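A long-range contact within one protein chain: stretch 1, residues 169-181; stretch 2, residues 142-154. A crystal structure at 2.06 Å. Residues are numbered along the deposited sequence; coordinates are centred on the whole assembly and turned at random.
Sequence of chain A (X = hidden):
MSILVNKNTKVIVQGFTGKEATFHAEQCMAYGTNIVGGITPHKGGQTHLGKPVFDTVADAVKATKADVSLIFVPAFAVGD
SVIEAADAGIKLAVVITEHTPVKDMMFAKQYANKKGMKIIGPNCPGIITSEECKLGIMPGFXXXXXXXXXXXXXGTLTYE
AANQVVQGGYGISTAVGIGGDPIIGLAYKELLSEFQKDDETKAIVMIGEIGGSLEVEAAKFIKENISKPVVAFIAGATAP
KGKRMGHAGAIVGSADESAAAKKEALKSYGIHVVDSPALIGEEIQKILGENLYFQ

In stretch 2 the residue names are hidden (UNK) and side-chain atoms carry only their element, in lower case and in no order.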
# COMPACT_ATOMS: atom_id res chain seq x y z
N GLY A 169 2.24 15.76 29.55
CA GLY A 169 1.89 15.39 30.92
C GLY A 169 1.03 14.14 31.08
O GLY A 169 0.63 13.83 32.18
N TYR A 170 0.75 13.38 30.01
CA TYR A 170 -0.12 12.21 30.11
C TYR A 170 0.67 10.94 29.77
O TYR A 170 1.88 10.91 29.89
CB TYR A 170 -1.34 12.47 29.23
CG TYR A 170 -2.23 13.51 29.84
CD1 TYR A 170 -3.11 13.17 30.86
CD2 TYR A 170 -2.16 14.84 29.45
CE1 TYR A 170 -3.93 14.11 31.45
CE2 TYR A 170 -2.97 15.80 30.03
CZ TYR A 170 -3.85 15.43 31.04
OH TYR A 170 -4.69 16.33 31.63
N GLY A 171 -0.02 9.88 29.37
CA GLY A 171 0.64 8.64 28.95
C GLY A 171 -0.34 7.72 28.25
O GLY A 171 -1.52 8.05 28.10
N ILE A 172 0.17 6.55 27.87
CA ILE A 172 -0.50 5.63 27.01
C ILE A 172 -0.94 4.43 27.84
O ILE A 172 -0.16 3.89 28.61
CB ILE A 172 0.41 5.18 25.86
CG1 ILE A 172 0.91 6.36 25.02
CG2 ILE A 172 -0.32 4.13 25.03
CD1 ILE A 172 -0.17 7.30 24.51
N SER A 173 -2.17 3.98 27.60
CA SER A 173 -2.64 2.76 28.25
C SER A 173 -2.12 1.57 27.43
O SER A 173 -1.17 0.89 27.84
CB SER A 173 -4.14 2.76 28.43
OG SER A 173 -4.83 3.12 27.23
N THR A 174 -2.70 1.39 26.25
CA THR A 174 -2.24 0.44 25.27
C THR A 174 -2.21 1.17 23.92
O THR A 174 -3.14 1.97 23.60
CB THR A 174 -3.16 -0.78 25.21
OG1 THR A 174 -3.15 -1.51 26.44
CG2 THR A 174 -2.75 -1.78 24.15
N ALA A 175 -1.17 0.89 23.13
CA ALA A 175 -1.11 1.37 21.74
C ALA A 175 -1.12 0.16 20.80
O ALA A 175 -0.35 -0.79 21.03
CB ALA A 175 0.12 2.20 21.51
N VAL A 176 -1.94 0.24 19.75
CA VAL A 176 -2.06 -0.82 18.78
C VAL A 176 -1.72 -0.28 17.39
O VAL A 176 -2.37 0.65 16.89
CB VAL A 176 -3.46 -1.42 18.80
CG1 VAL A 176 -3.50 -2.68 17.96
CG2 VAL A 176 -3.92 -1.68 20.21
N GLY A 177 -0.72 -0.85 16.75
CA GLY A 177 -0.50 -0.58 15.34
C GLY A 177 -1.33 -1.56 14.51
O GLY A 177 -1.06 -2.72 14.58
N ILE A 178 -2.33 -1.08 13.75
CA ILE A 178 -3.25 -1.95 13.05
C ILE A 178 -2.79 -2.32 11.63
O ILE A 178 -3.42 -3.20 11.04
CB ILE A 178 -4.67 -1.37 13.03
CG1 ILE A 178 -4.74 -0.03 12.29
CG2 ILE A 178 -5.23 -1.31 14.45
CD1 ILE A 178 -6.14 0.48 12.13
N GLY A 179 -1.76 -1.66 11.09
CA GLY A 179 -1.13 -2.02 9.86
C GLY A 179 -1.46 -1.11 8.70
O GLY A 179 -2.51 -0.43 8.66
N GLY A 180 -0.53 -1.11 7.73
CA GLY A 180 -0.55 -0.23 6.57
C GLY A 180 -0.96 -0.92 5.27
O GLY A 180 -0.80 -0.36 4.19
N ASP A 181 -1.47 -2.15 5.37
CA ASP A 181 -1.84 -2.94 4.19
C ASP A 181 -3.33 -2.75 3.87
O ASP A 181 -4.12 -2.22 4.66
CB ASP A 181 -1.49 -4.41 4.40
CG ASP A 181 -0.02 -4.72 4.22
OD1 ASP A 181 0.75 -3.79 3.90
OD2 ASP A 181 0.36 -5.92 4.38
N UNK A 142 9.45 4.88 25.11
CA UNK A 142 8.62 6.01 24.71
C UNK A 142 7.25 5.93 25.40
O UNK A 142 6.59 6.97 25.66
c UNK A 142 10.46 7.55 22.82
c UNK A 142 8.48 5.99 23.18
c UNK A 142 9.83 6.21 22.49
c UNK A 142 7.43 7.00 22.72
N UNK A 143 6.79 4.70 25.66
CA UNK A 143 5.44 4.43 26.16
C UNK A 143 5.45 4.45 27.69
O UNK A 143 5.73 3.44 28.32
c UNK A 143 3.44 3.64 23.61
c UNK A 143 4.28 3.59 21.37
c UNK A 143 3.25 3.82 22.24
c UNK A 143 5.71 3.06 23.20
c UNK A 143 4.90 3.13 25.58
c UNK A 143 4.67 3.23 24.10
c UNK A 143 5.50 3.18 21.84
N UNK A 144 5.15 5.62 28.27
CA UNK A 144 4.95 5.77 29.71
C UNK A 144 3.48 5.57 30.01
O UNK A 144 2.62 6.02 29.28
c UNK A 144 5.39 7.15 30.21
c UNK A 144 9.26 6.70 30.57
c UNK A 144 7.78 6.36 30.62
n UNK A 144 10.04 5.47 30.31
c UNK A 144 6.87 7.44 30.05
N UNK A 145 3.20 4.92 31.13
CA UNK A 145 1.83 4.51 31.46
C UNK A 145 0.95 5.74 31.65
O UNK A 145 1.38 6.73 32.24
n UNK A 145 -0.42 0.09 33.67
c UNK A 145 0.52 2.26 34.37
c UNK A 145 0.48 3.03 33.06
c UNK A 145 -0.64 1.29 34.52
c UNK A 145 1.82 3.66 32.72
N UNK A 146 -0.28 5.68 31.12
CA UNK A 146 -1.26 6.72 31.33
C UNK A 146 -2.63 6.30 30.83
O UNK A 146 -2.89 5.12 30.62
N UNK A 147 -3.49 7.29 30.60
CA UNK A 147 -4.90 7.05 30.36
C UNK A 147 -5.27 7.22 28.87
O UNK A 147 -6.47 7.22 28.56
s UNK A 147 -5.62 9.73 30.76
c UNK A 147 -5.74 7.98 31.25
N UNK A 148 -4.29 7.38 27.96
CA UNK A 148 -4.60 7.60 26.52
C UNK A 148 -4.36 6.31 25.71
O UNK A 148 -3.28 5.79 25.68
c UNK A 148 -4.09 10.05 26.78
c UNK A 148 -4.24 9.05 24.50
c UNK A 148 -3.84 8.80 25.94
N UNK A 149 -5.42 5.82 25.06
CA UNK A 149 -5.33 4.72 24.11
C UNK A 149 -4.89 5.24 22.75
O UNK A 149 -5.13 6.44 22.43
N UNK A 150 -4.25 4.38 21.96
CA UNK A 150 -3.69 4.76 20.64
C UNK A 150 -4.02 3.65 19.62
O UNK A 150 -3.73 2.50 19.89
c UNK A 150 -2.03 6.77 19.22
c UNK A 150 -2.20 4.87 20.90
c UNK A 150 -1.31 5.68 19.98
c UNK A 150 -0.14 6.24 20.80
N UNK A 151 -4.59 4.01 18.47
CA UNK A 151 -4.82 3.09 17.38
C UNK A 151 -4.22 3.72 16.14
O UNK A 151 -4.58 4.83 15.84
c UNK A 151 -8.54 2.69 18.37
c UNK A 151 -6.53 1.79 16.05
c UNK A 151 -7.05 2.42 18.43
c UNK A 151 -6.32 2.83 17.15
N UNK A 152 -3.31 3.02 15.44
CA UNK A 152 -2.56 3.66 14.34
C UNK A 152 -2.26 2.68 13.19
O UNK A 152 -1.79 1.57 13.42
o UNK A 152 -0.53 4.87 13.87
c UNK A 152 -1.30 4.25 14.88
N UNK A 153 -2.44 3.18 11.97
CA UNK A 153 -2.07 2.47 10.77
C UNK A 153 -0.57 2.63 10.47
O UNK A 153 -0.06 2.04 9.45
c UNK A 153 -6.20 2.55 7.76
c UNK A 153 -4.23 2.43 9.30
c UNK A 153 -4.85 3.13 8.11
n UNK A 153 -6.78 3.24 6.58
c UNK A 153 -2.84 3.00 9.57
N UNK A 154 0.17 3.36 11.31
CA UNK A 154 1.60 3.55 11.05
C UNK A 154 2.50 3.12 12.22
O UNK A 154 2.02 2.66 13.28
c UNK A 154 1.94 4.93 10.55
o UNK A 154 1.05 5.89 10.99
O HOH W 1 -0.44 0.74 30.42
O HOH W 2 0.29 0.03 12.22

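Position 142 has four side-chain carbons, forked at the first, with one arm two carbons long, all out of reach of stretch 1: Ile142. Its branched hydrocarbon is simply buried.

Position 143 carries one carbon and then a ring of six carbons with no further atom; one ring carbon lies 3.6 Å from Ala175 CB and another 4.0 Å from Ile172 CG1. This is Phe143, a flat, wholly apolar group that suits two aliphatic neighbours.

At position 144 four carbons in a row end in nitrogen and lead away from stretch 1, as suits a charged end at an exposed site: Lys144. The backbone does the binding: Ile172 N donates to Lys144 O at 2.9 Å.

Position 145 repeats the pattern of four carbons and a nitrogen, pointing away: Lys145. Its NZ makes a weak hydrogen bond of 3.3 Å to water 1, which in turn donates to Ser173 O at 2.7 Å.

Position 146 has no side-chain atoms and is Gly146. The chains press together here, Gly146 CA lying 3.6 Å from Gly171 CA. A CB on 146 would point toward stretch 1 and come within 2.3 Å of Gly171 CA; one on Gly171 would clash in turn with Lys145 O. Two glycines permit the approach.

Position 147 shows one carbon and one sulfur, the sulfur 4.3 Å from Tyr170 CD1: Cys147. Although its CA-to-CB bond points away, the polarizable SG still meets the Tyr170 ring obliquely.

Position 148 has three carbons, the first carrying two and lying 4.2 Å from Ile172 CD1: Val148, compact and branched as suits a buried strand. Val148 N donates to Gly171 O at 2.9 Å.

Position 149, again without side-chain atoms, has its CA 3.6 Å from Thr174 O: Gly149. Stretch 1 does not demand glycine here, since an ideal CB would lie 3.8 Å from Ser173 OG.

Position 150 has four carbons, forked at the second; the first touches Ala175 CB at 3.6 Å and a terminal one reaches Ile172 CD1 at 3.9 Å. This is Leu150, packing closely with the small alanine.

Position 151 has four carbons forked at the first, the shorter arm 3.7 Å from Ile178 CG2: Ile151, beta-branched and apolar as suits a buried strand.

Position 152 has one carbon and one oxygen: Ser152. Its OG accepts from the backbone N of position 154 at 3.1 Å, linking the strand's end to the residues that follow.

Position 153 has four carbons ending in nitrogen, one carbon 3.4 Å from Gly179 O: Lys153. Its aliphatic part packs on stretch 1, while its amine leads away.

Position 154, one carbon and one oxygen without contact to stretch 1, is Ser154; its small side chain points away.

The contact is a parallel strand pairing. Backbone bonds alternate, as in Leu150 N to Thr174 O (3.1 Å) and Val176 N to Leu150 O (2.9 Å). A bulge shifts the register by one between Ile172 and Ala175. Ile172, Val148, Ala175 and Leu150 share one face, where Phe143 meets Ile172 and Ala175; Val176 and Ile151 lie on the other.

Stretch 2 (142-154) IFKKGCVGLISKS
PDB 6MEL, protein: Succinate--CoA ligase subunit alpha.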